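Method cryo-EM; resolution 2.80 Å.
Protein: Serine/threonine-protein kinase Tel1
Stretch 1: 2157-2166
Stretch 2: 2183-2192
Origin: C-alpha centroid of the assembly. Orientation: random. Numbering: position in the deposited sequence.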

# COMPACT_ATOMS: atom_id res chain seq x y z
N ALA A 2157 15.56 -38.51 -2.72
CA ALA A 2157 16.13 -37.30 -2.14
C ALA A 2157 15.54 -36.05 -2.78
O ALA A 2157 15.24 -35.07 -2.08
CB ALA A 2157 17.65 -37.33 -2.30
N ARG A 2158 15.35 -36.07 -4.09
CA ARG A 2158 14.76 -34.92 -4.77
C ARG A 2158 13.33 -34.70 -4.31
O ARG A 2158 12.92 -33.56 -4.05
CB ARG A 2158 14.81 -35.14 -6.27
CG ARG A 2158 14.74 -33.87 -7.04
CD ARG A 2158 15.91 -33.02 -6.70
NE ARG A 2158 16.36 -32.27 -7.86
CZ ARG A 2158 17.57 -31.75 -7.97
NH1 ARG A 2158 17.90 -31.08 -9.07
NH2 ARG A 2158 18.45 -31.89 -6.99
N LEU A 2159 12.55 -35.77 -4.21
CA LEU A 2159 11.16 -35.63 -3.79
C LEU A 2159 11.06 -35.08 -2.38
O LEU A 2159 10.20 -34.24 -2.09
CB LEU A 2159 10.47 -36.98 -3.90
CG LEU A 2159 8.95 -36.95 -3.86
CD1 LEU A 2159 8.46 -35.96 -4.88
CD2 LEU A 2159 8.43 -38.32 -4.16
N VAL A 2160 11.94 -35.53 -1.48
CA VAL A 2160 11.87 -35.05 -0.11
C VAL A 2160 12.33 -33.60 -0.03
O VAL A 2160 11.79 -32.82 0.78
CB VAL A 2160 12.68 -35.97 0.82
CG1 VAL A 2160 13.98 -35.36 1.22
CG2 VAL A 2160 11.87 -36.29 2.05
N GLN A 2161 13.26 -33.19 -0.88
CA GLN A 2161 13.65 -31.78 -0.92
C GLN A 2161 12.49 -30.91 -1.38
O GLN A 2161 12.24 -29.84 -0.81
CB GLN A 2161 14.84 -31.60 -1.85
CG GLN A 2161 15.28 -30.18 -2.00
CD GLN A 2161 16.24 -30.00 -3.13
OE1 GLN A 2161 16.48 -30.92 -3.89
NE2 GLN A 2161 16.79 -28.82 -3.25
N ILE A 2162 11.78 -31.35 -2.41
CA ILE A 2162 10.63 -30.60 -2.91
C ILE A 2162 9.58 -30.45 -1.83
O ILE A 2162 9.03 -29.37 -1.61
CB ILE A 2162 10.07 -31.28 -4.17
CG1 ILE A 2162 11.03 -31.09 -5.33
CG2 ILE A 2162 8.72 -30.72 -4.52
CD1 ILE A 2162 10.69 -31.91 -6.50
N ARG A 2163 9.27 -31.55 -1.13
CA ARG A 2163 8.25 -31.49 -0.09
C ARG A 2163 8.65 -30.55 1.04
O ARG A 2163 7.82 -29.79 1.55
CB ARG A 2163 7.97 -32.88 0.44
CG ARG A 2163 7.38 -33.80 -0.58
CD ARG A 2163 6.41 -34.72 0.10
NE ARG A 2163 5.90 -35.74 -0.80
CZ ARG A 2163 6.38 -36.98 -0.87
NH1 ARG A 2163 5.85 -37.85 -1.71
NH2 ARG A 2163 7.38 -37.34 -0.08
N GLY A 2164 9.91 -30.61 1.47
CA GLY A 2164 10.37 -29.68 2.50
C GLY A 2164 10.25 -28.24 2.07
O GLY A 2164 9.87 -27.37 2.87
N MET A 2165 10.56 -27.95 0.81
CA MET A 2165 10.43 -26.58 0.32
C MET A 2165 8.98 -26.12 0.31
O MET A 2165 8.69 -24.97 0.66
CB MET A 2165 11.03 -26.47 -1.08
CG MET A 2165 12.50 -26.18 -1.10
SD MET A 2165 13.18 -26.35 -2.76
CE MET A 2165 14.32 -24.98 -2.78
N LEU A 2166 8.05 -26.97 -0.11
CA LEU A 2166 6.65 -26.57 -0.13
C LEU A 2166 6.13 -26.31 1.28
O LEU A 2166 5.34 -25.38 1.51
CB LEU A 2166 5.82 -27.62 -0.85
CG LEU A 2166 6.16 -27.83 -2.32
CD1 LEU A 2166 5.39 -28.97 -2.90
CD2 LEU A 2166 5.88 -26.58 -3.10
N ASN A 2183 11.79 -16.15 -3.21
CA ASN A 2183 13.02 -16.93 -3.27
C ASN A 2183 12.73 -18.42 -3.39
O ASN A 2183 13.31 -19.11 -4.23
CB ASN A 2183 13.87 -16.68 -2.04
CG ASN A 2183 14.53 -15.34 -2.05
OD1 ASN A 2183 14.82 -14.79 -3.10
ND2 ASN A 2183 14.78 -14.81 -0.87
N LEU A 2184 11.82 -18.92 -2.55
CA LEU A 2184 11.53 -20.34 -2.55
C LEU A 2184 10.88 -20.79 -3.85
O LEU A 2184 11.23 -21.84 -4.39
CB LEU A 2184 10.62 -20.69 -1.38
CG LEU A 2184 11.35 -21.22 -0.16
CD1 LEU A 2184 10.38 -21.37 0.96
CD2 LEU A 2184 11.98 -22.53 -0.48
N SER A 2185 9.93 -20.01 -4.38
CA SER A 2185 9.27 -20.45 -5.60
C SER A 2185 10.20 -20.36 -6.79
O SER A 2185 10.12 -21.21 -7.69
CB SER A 2185 8.00 -19.65 -5.83
OG SER A 2185 8.27 -18.44 -6.48
N THR A 2186 11.11 -19.39 -6.82
CA THR A 2186 12.10 -19.36 -7.89
C THR A 2186 13.03 -20.56 -7.82
O THR A 2186 13.28 -21.24 -8.83
CB THR A 2186 12.91 -18.07 -7.82
OG1 THR A 2186 12.02 -16.95 -7.88
CG2 THR A 2186 13.82 -18.00 -8.99
N ALA A 2187 13.55 -20.85 -6.63
CA ALA A 2187 14.44 -21.99 -6.47
C ALA A 2187 13.74 -23.30 -6.75
O ALA A 2187 14.39 -24.27 -7.16
CB ALA A 2187 15.03 -21.99 -5.07
N LEU A 2188 12.43 -23.37 -6.53
CA LEU A 2188 11.69 -24.59 -6.86
C LEU A 2188 11.48 -24.72 -8.35
O LEU A 2188 11.60 -25.82 -8.91
CB LEU A 2188 10.34 -24.59 -6.15
CG LEU A 2188 10.21 -25.22 -4.77
CD1 LEU A 2188 8.90 -24.80 -4.18
CD2 LEU A 2188 10.29 -26.71 -4.87
N SER A 2189 11.14 -23.62 -9.03
CA SER A 2189 10.97 -23.67 -10.47
C SER A 2189 12.26 -24.04 -11.17
O SER A 2189 12.23 -24.63 -12.25
CB SER A 2189 10.46 -22.33 -10.98
OG SER A 2189 9.14 -22.09 -10.56
N ASP A 2190 13.41 -23.71 -10.58
CA ASP A 2190 14.67 -24.11 -11.19
C ASP A 2190 14.96 -25.60 -11.06
O ASP A 2190 15.90 -26.08 -11.69
CB ASP A 2190 15.82 -23.31 -10.61
CG ASP A 2190 15.81 -21.89 -11.09
OD1 ASP A 2190 14.77 -21.45 -11.61
OD2 ASP A 2190 16.85 -21.22 -10.96
N LEU A 2191 14.20 -26.33 -10.26
CA LEU A 2191 14.43 -27.75 -10.06
C LEU A 2191 13.65 -28.63 -11.01
O LEU A 2191 13.83 -29.85 -10.98
CB LEU A 2191 14.07 -28.15 -8.63
CG LEU A 2191 15.17 -28.29 -7.59
CD1 LEU A 2191 16.21 -27.22 -7.75
CD2 LEU A 2191 14.55 -28.22 -6.22
N ILE A 2192 12.78 -28.07 -11.84
CA ILE A 2192 11.89 -28.87 -12.68
C ILE A 2192 12.65 -29.57 -13.81
O ILE A 2192 12.39 -30.75 -14.06
CB ILE A 2192 10.74 -28.01 -13.23
CG1 ILE A 2192 9.66 -27.87 -12.17
CG2 ILE A 2192 10.17 -28.60 -14.48
CD1 ILE A 2192 8.51 -27.02 -12.60

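This is a small, mainly apolar packing contact between two nearly antiparallel helical segments of one chain, centred on M2165 and a row of leucines, with no hydrogen bond crossing between the stretches. The axes of helix 2157-2166 and helix 2183-2189 make an angle of 160° between their N-to-C directions and approach to 10.7 Å, a spacing that leaves room for large side chains between the backbones. The CA atoms bear this out: those of M2165 and L2184 lie 7.0 Å apart, those of I2162 and L2188 7.3 Å. As the first helix is followed backwards its partners run forwards, from L2184 opposite M2165 to L2191 beside R2158. The buried surface, both sides summed, is 425 Å².

M2165 loses the most area, 104 Å², and its CA-to-CB bond points toward the second stretch. With chi1 in m and chi2 in t, the side chain extends across several neighbours: CG lies 3.7 Å from CD2 of L2184, SD lies 3.6 Å from CD2 of L2188 and 4.2 Å from CD2 of L2191, and CE lies 3.8 Å from CB of A2187. All four partners direct their CA-to-CB bonds toward the first helix, so the methionine meets a surface built from residues three and four apart, the spacing that keeps side chains on one side of a helix.

L2188 is the counterpart on the second helix. Besides the thioether, its CD2 meets CG2 of I2162 at 4.3 Å, a looser approach, while its CD1 lies 3.7 Å from CD2 of L2166. The L2166 CA-to-CB bond points away, yet the end of its side chain comes nearer, which explains how it still reaches this leucine.

L2191 belongs to the type I turn from S2189 to I2192, and its N donates to O of L2188 at 3.0 Å. There it covers the polar end of the contact. Its CD2 is 3.8 Å from NE2 of Q2161, and its CG sits over one face of the R2158 guanidinium, 4.2 Å from NE. Both polar side chains start from sideways CA-to-CB bonds and bring their ends nearer. The leucine side chain offers carbon alone, so these are van der Waals contacts; the arginine's NH1 and NH2 find their hydrogen bonds outside the two stretches.

Within each segment, hydrogen bonding maintains the scaffold. Backbone i to i-4 bonds of 2.9 to 3.0 Å run through both helices, and OG of S2189 donates to O of S2185 at 3.2 Å.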